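Local coordinates for hydrogenase expression/formation protein (HypB) (Archaeoglobus fulgidus, PDB 2WSM) that binds GTP, probably hydrolyses it, probably binds nickel and zinc, and is thought to act in hydrogenase maturation, at residues Met63-Val68 with Glu115-Asn119; Asn131-Val137 with Ile152-Asp157. One frame throughout, in Å; residues are numbered along the deposited sequence.

Interaction 1. Residues Met63-Val68 with Glu115-Asn119; sequences MLGDVV and ENVGN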
ATOM      1  N   MET A  63     -14.748   7.886 -12.306  1.00 22.39           N
ATOM      2  CA  MET A  63     -14.465   6.465 -12.181  1.00 21.14           C
ATOM      3  C   MET A  63     -14.365   6.117 -10.701  1.00 24.41           C
ATOM      4  O   MET A  63     -13.444   6.556 -10.007  1.00 22.66           O
ATOM      5  CB  MET A  63     -13.167   6.117 -12.907  1.00 20.44           C
ATOM      6  CG  MET A  63     -13.213   6.443 -14.400  1.00 29.70           C
ATOM      7  SD  MET A  63     -11.782   5.858 -15.324  1.00 30.13           S
ATOM      8  CE  MET A  63     -11.969   4.087 -15.127  1.00 39.15           C
ATOM      9  N   LEU A  64     -15.326   5.336 -10.217  1.00 27.71           N
ATOM     10  CA  LEU A  64     -15.424   5.049  -8.791  1.00 24.82           C
ATOM     11  C   LEU A  64     -14.849   3.688  -8.441  1.00 24.33           C
ATOM     12  O   LEU A  64     -15.460   2.658  -8.717  1.00 29.50           O
ATOM     13  CB  LEU A  64     -16.876   5.147  -8.324  1.00 25.82           C
ATOM     14  CG  LEU A  64     -17.577   6.481  -8.578  1.00 26.89           C
ATOM     15  CD1 LEU A  64     -19.000   6.429  -8.069  1.00 30.11           C
ATOM     16  CD2 LEU A  64     -16.808   7.654  -7.933  1.00 23.63           C
ATOM     17  N   GLY A  65     -13.676   3.700  -7.815  1.00 24.45           N
ATOM     18  CA  GLY A  65     -12.984   2.489  -7.426  1.00 25.70           C
ATOM     19  C   GLY A  65     -13.246   2.018  -6.007  1.00 28.39           C
ATOM     20  O   GLY A  65     -12.754   0.966  -5.611  1.00 24.49           O
ATOM     21  N   ASP A  66     -13.986   2.800  -5.227  1.00 24.05           N
ATOM     22  CA  ASP A  66     -14.542   2.277  -3.980  1.00 31.60           C
ATOM     23  C   ASP A  66     -15.964   1.825  -4.267  1.00 35.40           C
ATOM     24  O   ASP A  66     -16.618   2.371  -5.154  1.00 33.42           O
ATOM     25  CB  ASP A  66     -14.523   3.328  -2.867  1.00 28.78           C
ATOM     26  CG  ASP A  66     -13.473   3.040  -1.806  1.00 25.64           C
ATOM     27  OD1 ASP A  66     -13.097   3.971  -1.069  1.00 23.74           O
ATOM     28  OD2 ASP A  66     -13.025   1.878  -1.700  1.00 32.43           O
ATOM     29  N   VAL A  67     -16.443   0.813  -3.552  1.00 39.97           N
ATOM     30  CA  VAL A  67     -17.832   0.412  -3.733  1.00 45.28           C
ATOM     31  C   VAL A  67     -18.721   1.574  -3.322  1.00 37.42           C
ATOM     32  O   VAL A  67     -18.582   2.125  -2.232  1.00 38.81           O
ATOM     33  CB  VAL A  67     -18.214  -0.853  -2.929  1.00 52.62           C
ATOM     34  CG1 VAL A  67     -19.721  -1.085  -2.993  1.00 42.98           C
ATOM     35  CG2 VAL A  67     -17.467  -2.072  -3.456  1.00 48.89           C
ATOM     36  N   VAL A  68     -19.624   1.956  -4.212  1.00 44.65           N
ATOM     37  CA  VAL A  68     -20.518   3.073  -3.949  1.00 44.38           C
ATOM     38  C   VAL A  68     -21.967   2.595  -3.887  1.00 41.80           C
ATOM     39  O   VAL A  68     -22.391   1.767  -4.690  1.00 38.89           O
ATOM     40  CB  VAL A  68     -20.354   4.172  -5.011  1.00 39.59           C
ATOM     41  CG1 VAL A  68     -21.505   5.152  -4.947  1.00 40.29           C
ATOM     42  CG2 VAL A  68     -19.015   4.883  -4.830  1.00 36.95           C
ATOM     43  N   GLU A 115     -11.534   7.876  -8.338  1.00 22.40           N
ATOM     44  CA  GLU A 115     -11.559   7.499  -6.939  1.00 21.08           C
ATOM     45  C   GLU A 115     -10.878   6.149  -6.709  1.00 18.63           C
ATOM     46  O   GLU A 115     -11.373   5.095  -7.123  1.00 18.18           O
ATOM     47  CB  GLU A 115     -13.003   7.468  -6.438  1.00 20.91           C
ATOM     48  CG  GLU A 115     -13.129   7.086  -4.982  1.00 21.89           C
ATOM     49  CD  GLU A 115     -14.551   6.751  -4.606  1.00 26.52           C
ATOM     50  OE1 GLU A 115     -14.980   5.605  -4.872  1.00 27.47           O
ATOM     51  OE2 GLU A 115     -15.239   7.632  -4.052  1.00 25.44           O
ATOM     52  N   ASN A 116      -9.731   6.185  -6.048  1.00 20.62           N
ATOM     53  CA  ASN A 116      -8.999   4.968  -5.748  1.00 18.59           C
ATOM     54  C   ASN A 116      -9.681   4.154  -4.643  1.00 19.33           C
ATOM     55  O   ASN A 116     -10.605   4.635  -3.981  1.00 19.65           O
ATOM     56  CB  ASN A 116      -7.556   5.304  -5.358  1.00 16.92           C
ATOM     57  CG  ASN A 116      -6.556   4.292  -5.892  1.00 18.67           C
ATOM     58  OD1 ASN A 116      -6.719   3.086  -5.722  1.00 17.90           O
ATOM     59  ND2 ASN A 116      -5.522   4.784  -6.551  1.00 14.59           N
ATOM     60  N   VAL A 117      -9.209   2.926  -4.457  1.00 19.44           N
ATOM     61  CA  VAL A 117      -9.655   2.034  -3.383  1.00 19.93           C
ATOM     62  C   VAL A 117      -9.462   2.679  -2.006  1.00 21.07           C
ATOM     63  O   VAL A 117      -8.571   3.518  -1.819  1.00 22.23           O
ATOM     64  CB  VAL A 117      -8.884   0.674  -3.448  1.00 21.00           C
ATOM     65  CG1 VAL A 117      -9.424  -0.338  -2.431  1.00 16.24           C
ATOM     66  CG2 VAL A 117      -8.964   0.095  -4.862  1.00 23.77           C
ATOM     67  N   GLY A 118     -10.302   2.292  -1.051  1.00 23.65           N
ATOM     68  CA  GLY A 118     -10.207   2.796   0.312  1.00 27.34           C
ATOM     69  C   GLY A 118      -9.027   2.181   1.053  1.00 28.11           C
ATOM     70  O   GLY A 118      -9.183   1.199   1.777  1.00 38.23           O
ATOM     71  N   ASN A 119      -7.844   2.758   0.869  1.00 23.68           N
ATOM     72  CA  ASN A 119      -6.607   2.162   1.368  1.00 28.15           C
ATOM     73  C   ASN A 119      -5.456   3.167   1.315  1.00 24.34           C
ATOM     74  O   ASN A 119      -5.314   3.895   0.337  1.00 27.17           O
ATOM     75  CB  ASN A 119      -6.284   0.905   0.544  1.00 27.96           C
ATOM     76  CG  ASN A 119      -4.929   0.323   0.862  1.00 29.08           C
ATOM     77  OD1 ASN A 119      -3.925   0.721   0.286  1.00 33.76           O
ATOM     78  ND2 ASN A 119      -4.895  -0.649   1.766  1.00 34.79           N
TER
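Two neighbouring parallel strands of a P-loop GTPase sheet, 60-64 and 111-118, run out side by side here, and E115 has more surface buried by the contact than any other residue. Its backbone works in both directions: E115 N donates to M63 O at 2.9 Å, and G65 N donates to E115 O at 2.8 Å, the two bonds that pair E115 with L64 in parallel register, CA to CA 4.9 Å. The E115 side chain, on the same face of the sheet as that of L64, reaches forward past the strand end, where D66 N donates to E115 OE1 at 3.0 Å. The carboxylate thus catches the loop as it leaves the strand, while its other oxygen, OE2, is hydrogen-bonded to T44 OG1 of the probable P-loop (Walker A). G65 sits tight against the other strand; a CB there would clash with E115 O.

D66 and E115 bring two acidic groups close together, D66 OD1 lying 4.5 Å from E115 OE1, and K43 offsets this with a salt bridge to D66 OD1. Through K43 and T44 the contact adjoins the phosphate-binding loop, consistent with a place near the GTP site. L10 of the second subunit packs on D66 and V117. Beyond the L64-E115 pair, G118 N, at the centre of an inverse gamma turn, donates to D66 OD2 at 2.8 Å.

Interaction 2. Residues Asn131-Val137 with Ile152-Asp157; sequences NYRVVMV and IFRVAD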
ATOM      1  N   ASN A 131      -2.696  12.916 -14.229  1.00 20.94           N
ATOM      2  CA  ASN A 131      -2.052  14.227 -14.163  1.00 25.04           C
ATOM      3  C   ASN A 131      -1.709  14.670 -12.728  1.00 26.94           C
ATOM      4  O   ASN A 131      -0.653  15.253 -12.486  1.00 27.01           O
ATOM      5  CB  ASN A 131      -2.948  15.295 -14.813  1.00 22.16           C
ATOM      6  CG  ASN A 131      -3.315  14.965 -16.251  1.00 26.46           C
ATOM      7  OD1 ASN A 131      -3.948  13.941 -16.533  1.00 26.39           O
ATOM      8  ND2 ASN A 131      -2.930  15.844 -17.172  1.00 26.95           N
ATOM      9  N   TYR A 132      -2.612  14.412 -11.787  1.00 23.19           N
ATOM     10  CA  TYR A 132      -2.423  14.833 -10.402  1.00 21.84           C
ATOM     11  C   TYR A 132      -2.893  13.798  -9.388  1.00 19.47           C
ATOM     12  O   TYR A 132      -3.817  13.033  -9.638  1.00 22.10           O
ATOM     13  CB  TYR A 132      -3.134  16.165 -10.137  1.00 23.17           C
ATOM     14  CG  TYR A 132      -2.647  17.263 -11.041  1.00 29.25           C
ATOM     15  CD1 TYR A 132      -3.238  17.476 -12.283  1.00 28.93           C
ATOM     16  CD2 TYR A 132      -1.580  18.071 -10.670  1.00 27.40           C
ATOM     17  CE1 TYR A 132      -2.784  18.468 -13.127  1.00 31.00           C
ATOM     18  CE2 TYR A 132      -1.114  19.069 -11.507  1.00 29.76           C
ATOM     19  CZ  TYR A 132      -1.722  19.260 -12.736  1.00 31.86           C
ATOM     20  OH  TYR A 132      -1.275  20.250 -13.576  1.00 33.90           O
ATOM     21  N   ARG A 133      -2.248  13.799  -8.232  1.00 24.56           N
ATOM     22  CA  ARG A 133      -2.601  12.903  -7.149  1.00 25.22           C
ATOM     23  C   ARG A 133      -3.143  13.713  -5.979  1.00 22.97           C
ATOM     24  O   ARG A 133      -2.519  14.672  -5.525  1.00 23.59           O
ATOM     25  CB  ARG A 133      -1.371  12.113  -6.704  1.00 21.85           C
ATOM     26  CG  ARG A 133      -1.012  10.932  -7.601  1.00 31.59           C
ATOM     27  CD  ARG A 133       0.459  10.962  -8.021  1.00 32.48           C
ATOM     28  NE  ARG A 133       0.597  11.704  -9.276  1.00 40.12           N
ATOM     29  CZ  ARG A 133       0.865  11.149 -10.456  1.00 32.96           C
ATOM     30  NH1 ARG A 133       1.064   9.839 -10.555  1.00 35.45           N
ATOM     31  NH2 ARG A 133       0.954  11.910 -11.537  1.00 34.73           N
ATOM     32  N   VAL A 134      -4.315  13.328  -5.499  1.00 19.59           N
ATOM     33  CA  VAL A 134      -4.852  13.917  -4.290  1.00 20.84           C
ATOM     34  C   VAL A 134      -4.972  12.826  -3.230  1.00 20.31           C
ATOM     35  O   VAL A 134      -5.369  11.691  -3.521  1.00 21.48           O
ATOM     36  CB  VAL A 134      -6.209  14.610  -4.545  1.00 19.89           C
ATOM     37  CG1 VAL A 134      -6.784  15.168  -3.249  1.00 19.86           C
ATOM     38  CG2 VAL A 134      -6.039  15.732  -5.567  1.00 18.30           C
ATOM     39  N   VAL A 135      -4.593  13.165  -2.012  1.00 18.03           N
ATOM     40  CA  VAL A 135      -4.724  12.245  -0.902  1.00 19.14           C
ATOM     41  C   VAL A 135      -5.594  12.902   0.151  1.00 20.82           C
ATOM     42  O   VAL A 135      -5.260  13.968   0.660  1.00 23.07           O
ATOM     43  CB  VAL A 135      -3.359  11.846  -0.289  1.00 17.53           C
ATOM     44  CG1 VAL A 135      -3.571  10.828   0.822  1.00 18.17           C
ATOM     45  CG2 VAL A 135      -2.441  11.280  -1.344  1.00 17.50           C
ATOM     46  N   MET A 136      -6.718  12.263   0.450  1.00 22.21           N
ATOM     47  CA  MET A 136      -7.695  12.783   1.387  1.00 20.35           C
ATOM     48  C   MET A 136      -7.627  12.031   2.702  1.00 23.00           C
ATOM     49  O   MET A 136      -7.556  10.806   2.717  1.00 21.71           O
ATOM     50  CB  MET A 136      -9.104  12.636   0.808  1.00 22.93           C
ATOM     51  CG  MET A 136      -9.365  13.487  -0.429  1.00 25.49           C
ATOM     52  SD  MET A 136     -11.075  13.365  -1.004  1.00 25.03           S
ATOM     53  CE  MET A 136     -11.953  14.122   0.360  1.00 22.94           C
ATOM     54  N   VAL A 137      -7.661  12.766   3.805  1.00 21.38           N
ATOM     55  CA  VAL A 137      -7.793  12.144   5.112  1.00 24.00           C
ATOM     56  C   VAL A 137      -8.795  12.914   5.975  1.00 24.17           C
ATOM     57  O   VAL A 137      -8.835  14.148   5.966  1.00 25.89           O
ATOM     58  CB  VAL A 137      -6.428  12.027   5.831  1.00 27.89           C
ATOM     59  CG1 VAL A 137      -5.921  13.402   6.261  1.00 20.80           C
ATOM     60  CG2 VAL A 137      -6.537  11.102   7.018  1.00 25.58           C
ATOM     61  N   ILE A 152       2.325   7.200   1.081  1.00 22.77           N
ATOM     62  CA  ILE A 152       1.234   7.708   0.274  1.00 18.62           C
ATOM     63  C   ILE A 152       1.169   9.229   0.301  1.00 20.12           C
ATOM     64  O   ILE A 152       0.863   9.854  -0.718  1.00 17.13           O
ATOM     65  CB  ILE A 152      -0.125   7.090   0.651  1.00 19.99           C
ATOM     66  CG1 ILE A 152      -1.147   7.362  -0.460  1.00 22.46           C
ATOM     67  CG2 ILE A 152      -0.619   7.617   1.987  1.00 19.69           C
ATOM     68  CD1 ILE A 152      -2.272   6.335  -0.530  1.00 24.50           C
ATOM     69  N   PHE A 153       1.474   9.834   1.448  1.00 22.06           N
ATOM     70  CA  PHE A 153       1.371  11.295   1.541  1.00 22.82           C
ATOM     71  C   PHE A 153       2.478  11.978   0.750  1.00 22.18           C
ATOM     72  O   PHE A 153       2.323  13.109   0.316  1.00 25.26           O
ATOM     73  CB  PHE A 153       1.284  11.782   2.990  1.00 19.64           C
ATOM     74  CG  PHE A 153      -0.076  11.569   3.604  1.00 20.35           C
ATOM     75  CD1 PHE A 153      -0.315  10.500   4.457  1.00 18.72           C
ATOM     76  CD2 PHE A 153      -1.132  12.419   3.283  1.00 23.50           C
ATOM     77  CE1 PHE A 153      -1.566  10.290   4.994  1.00 23.15           C
ATOM     78  CE2 PHE A 153      -2.396  12.218   3.817  1.00 22.46           C
ATOM     79  CZ  PHE A 153      -2.621  11.153   4.669  1.00 21.29           C
ATOM     80  N   ARG A 154       3.569  11.256   0.518  1.00 21.06           N
ATOM     81  CA  ARG A 154       4.660  11.766  -0.300  1.00 25.84           C
ATOM     82  C   ARG A 154       4.303  11.933  -1.777  1.00 27.79           C
ATOM     83  O   ARG A 154       4.881  12.779  -2.451  1.00 29.17           O
ATOM     84  CB  ARG A 154       5.898  10.880  -0.172  1.00 23.52           C
ATOM     85  CG  ARG A 154       7.029  11.493   0.630  1.00 30.31           C
ATOM     86  CD  ARG A 154       8.196  10.511   0.774  1.00 36.17           C
ATOM     87  NE  ARG A 154       8.016   9.612   1.911  1.00 42.80           N
ATOM     88  CZ  ARG A 154       8.390   8.334   1.927  1.00 48.93           C
ATOM     89  NH1 ARG A 154       8.183   7.589   3.009  1.00 39.72           N
ATOM     90  NH2 ARG A 154       8.961   7.792   0.855  1.00 49.51           N
ATOM     91  N   VAL A 155       3.367  11.133  -2.282  1.00 25.41           N
ATOM     92  CA  VAL A 155       3.094  11.123  -3.718  1.00 23.62           C
ATOM     93  C   VAL A 155       2.060  12.177  -4.104  1.00 25.99           C
ATOM     94  O   VAL A 155       1.838  12.442  -5.284  1.00 29.05           O
ATOM     95  CB  VAL A 155       2.664   9.713  -4.232  1.00 28.12           C
ATOM     96  CG1 VAL A 155       3.675   8.648  -3.798  1.00 23.72           C
ATOM     97  CG2 VAL A 155       1.261   9.348  -3.750  1.00 26.05           C
ATOM     98  N   ALA A 156       1.453  12.794  -3.096  1.00 22.65           N
ATOM     99  CA  ALA A 156       0.377  13.750  -3.315  1.00 22.96           C
ATOM    100  C   ALA A 156       0.845  15.092  -3.887  1.00 27.17           C
ATOM    101  O   ALA A 156       1.907  15.596  -3.530  1.00 25.89           O
ATOM    102  CB  ALA A 156      -0.388  13.968  -2.030  1.00 22.96           C
ATOM    103  N   ASP A 157       0.041  15.654  -4.788  1.00 24.63           N
ATOM    104  CA  ASP A 157       0.222  17.025  -5.248  1.00 25.89           C
ATOM    105  C   ASP A 157      -0.616  17.938  -4.364  1.00 27.37           C
ATOM    106  O   ASP A 157      -0.318  19.118  -4.199  1.00 29.82           O
ATOM    107  CB  ASP A 157      -0.243  17.168  -6.694  1.00 27.71           C
ATOM    108  CG  ASP A 157       0.591  16.358  -7.651  1.00 29.27           C
ATOM    109  OD1 ASP A 157       1.803  16.632  -7.748  1.00 39.91           O
ATOM    110  OD2 ASP A 157       0.040  15.448  -8.306  1.00 28.98           O
TER
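V135 lies at the apolar centre, its side chain pointing from strand 132-138 toward I152, F153 and A156. V135 CG1 is 3.5 Å from F153 CE2, and V135 CG2 meets A156 CB at 3.5 Å and I152 CG1 at 4.2 Å. Two residues further along the strand, V137 faces the same way and sets its CB against the edge of the F153 ring, 4.1 Å from CZ; F153 leaves its backbone sideways, but its ring end swings in toward the strand.

R133, the third residue of this face, begins the polar edge. Its CD lies 3.4 Å from V155 O, and the backbone pairs twice with D157: D157 N donates to R133 O at 2.8 Å, and R133 N donates to D157 OD2, also at 2.8 Å. An aspartate side chain thus takes the place of a backbone acceptor as the chain turns into the next strand. R133 NE to D157 OD2, at 3.9 Å, is only a long salt bridge; the guanidinium also makes a salt bridge to E130 through NH1.

This is the return limb of a beta-alpha-beta crossover of the Rossmann-like, P-loop NTPase fold. From D157 the chain enters strand 158-162, the parallel neighbour of 132-138 on the side away from strand 31-37, while helix 145-148 lies against V137 and F153.

From the N terminus, helix 12-28 leads into strand 31-37 and the P-loop, and 63-68 follows. Interaction 1 closes the 46-residue excursion through helix 70-77 and strand 82-85 when the chain returns as strand 111-118. It is complete before 131-137 begins, and interaction 2 then closes a shorter loop of 14 residues carrying helix 145-148 and the start of helix 150-154. The two are in series, neither nesting nor crossing. Strand 31-37 runs between strands 111-118 and 132-138, so interaction 1 joins two strands to one side of it, and interaction 2 packs a crossover connection onto the strand at its other side. They touch where N119 O lies 4.0 Å from I152 CD1.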